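Local coordinates for polysialic acid O-acetyltransferase (Escherichia coli, PDB 3JQY) that catalyses the transfer of acetyl groups from acetyl-CoA to the sialic acid units of long capsular polysialic acid chains, working as a homotrimer, at the interface of chains A and B. Sequence-based numbering; all coordinates share one arbitrary frame. Chains: chain A/B, Polysialic acid O-acetyltransferase.

The interface of chains A and B. Residues chain A 150-152, 155; chain B 219, 228-229, 235.
A:Phe150 meets B:Ile219 and B:Ile229 where short strand 149-151 of one left-handed beta-helix subunit joins the C-terminal part of its neighbour in the trimer. It pairs antiparallel with strand 218-220 of chain B: the amide N of A:Phe150 donates to O of B:Ile219 at 2.7 Å, and N of B:Ile219 returns a bond to O of A:Phe150 at 3.0 Å. Because both bonds use main-chain groups, the side chains are left to supply the packing; beta-branched B:Ile219 suits the extended strand.

The tight part centres on the phenyl group. With CG beside the backbone N and anti to the carbonyl carbon (chi1 -49°), one face of the ring lies off-centre over the 228-229 peptide, CE1 3.5 Å from C of B:Leu228, which offers the ring mainly backbone. On the same face the CG1-CD1 arm of B:Ile229 runs past in the opposite direction, CG1 3.6 Å from CB of A:Phe150. A flat aromatic group suits this place, lying against peptide and methylene alike, while the slim arm extends on until CD1 stands 3.8 Å from CA of A:Lys155. The carbonyl O of A:Lys155 accepts the amide N of B:Ile229 at 3.0 Å.

Packing is looser elsewhere. SG of B:Cys235, on that same face, stays 4.2 Å from CD2 of A:Phe150. A:Ile152 brushes B:Ile219 through CG2, and A:Asp151 buries almost nothing. The A:Lys155 chain is long enough to fold back, bent at chi2 (-85°) and chi4 (-80°), and its NZ donates to O of A:Ile152 at 3.0 Å.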
loop_
_atom_site.group_PDB
_atom_site.type_symbol
_atom_site.label_atom_id
_atom_site.label_comp_id
_atom_site.label_asym_id
_atom_site.label_seq_id
_atom_site.Cartn_x
_atom_site.Cartn_y
_atom_site.Cartn_z
ATOM N N PHE A 150 21.350 6.839 -13.748
ATOM C CA PHE A 150 22.423 7.680 -14.278
ATOM C C PHE A 150 21.886 8.959 -14.900
ATOM O O PHE A 150 20.753 9.003 -15.392
ATOM C CB PHE A 150 23.209 6.924 -15.355
ATOM C CG PHE A 150 23.638 5.554 -14.941
ATOM C CD1 PHE A 150 24.901 5.344 -14.412
ATOM C CD2 PHE A 150 22.779 4.471 -15.071
ATOM C CE1 PHE A 150 25.301 4.080 -14.016
ATOM C CE2 PHE A 150 23.179 3.200 -14.673
ATOM C CZ PHE A 150 24.443 3.009 -14.152
ATOM N N ASP A 151 22.709 10.003 -14.889
ATOM C CA ASP A 151 22.425 11.201 -15.671
ATOM C C ASP A 151 22.816 10.931 -17.125
ATOM O O ASP A 151 23.900 10.406 -17.391
ATOM C CB ASP A 151 23.212 12.388 -15.112
ATOM C CG ASP A 151 23.008 13.654 -15.915
ATOM O OD1 ASP A 151 22.152 14.470 -15.524
ATOM O OD2 ASP A 151 23.700 13.826 -16.940
ATOM N N ILE A 152 21.939 11.272 -18.068
ATOM C CA ILE A 152 22.166 10.897 -19.467
ATOM C C ILE A 152 23.293 11.693 -20.119
ATOM O O ILE A 152 23.853 11.280 -21.137
ATOM C CB ILE A 152 20.890 11.026 -20.326
ATOM C CG1 ILE A 152 20.360 12.459 -20.309
ATOM C CG2 ILE A 152 19.819 10.047 -19.852
ATOM C CD1 ILE A 152 19.130 12.652 -21.173
ATOM N N LYS A 155 26.622 10.589 -17.762
ATOM C CA LYS A 155 26.733 9.133 -17.878
ATOM C C LYS A 155 27.081 8.489 -16.532
ATOM O O LYS A 155 27.268 7.275 -16.437
ATOM C CB LYS A 155 27.769 8.753 -18.938
ATOM C CG LYS A 155 27.717 9.609 -20.199
ATOM C CD LYS A 155 26.689 9.106 -21.196
ATOM C CE LYS A 155 26.907 9.717 -22.587
ATOM N NZ LYS A 155 26.368 11.112 -22.747
ATOM N N ILE B 219 18.402 7.739 -16.834
ATOM C CA ILE B 219 18.178 6.394 -17.346
ATOM C C ILE B 219 18.675 5.420 -16.275
ATOM O O ILE B 219 19.547 5.768 -15.480
ATOM C CB ILE B 219 18.910 6.163 -18.687
ATOM C CG1 ILE B 219 18.325 4.953 -19.419
ATOM C CG2 ILE B 219 20.419 6.005 -18.474
ATOM C CD1 ILE B 219 18.769 4.839 -20.872
ATOM N N LEU B 228 28.860 3.580 -14.418
ATOM C CA LEU B 228 28.702 4.390 -15.620
ATOM C C LEU B 228 27.703 3.706 -16.532
ATOM O O LEU B 228 27.550 2.489 -16.480
ATOM C CB LEU B 228 30.029 4.530 -16.361
ATOM C CG LEU B 228 31.180 5.246 -15.654
ATOM C CD1 LEU B 228 32.469 5.072 -16.449
ATOM C CD2 LEU B 228 30.853 6.717 -15.456
ATOM N N ILE B 229 27.031 4.486 -17.372
ATOM C CA ILE B 229 26.126 3.908 -18.356
ATOM C C ILE B 229 26.814 2.808 -19.173
ATOM O O ILE B 229 26.216 1.767 -19.455
ATOM C CB ILE B 229 25.554 4.989 -19.290
ATOM C CG1 ILE B 229 24.536 5.846 -18.529
ATOM C CG2 ILE B 229 24.925 4.351 -20.518
ATOM C CD1 ILE B 229 23.937 6.969 -19.339
ATOM N N CYS B 235 21.607 -0.844 -20.956
ATOM C CA CYS B 235 21.546 0.578 -20.652
ATOM C C CYS B 235 22.242 1.383 -21.746
ATOM O O CYS B 235 21.696 2.359 -22.258
ATOM C CB CYS B 235 22.206 0.854 -19.298
ATOM S SG CYS B 235 22.040 2.551 -18.739
#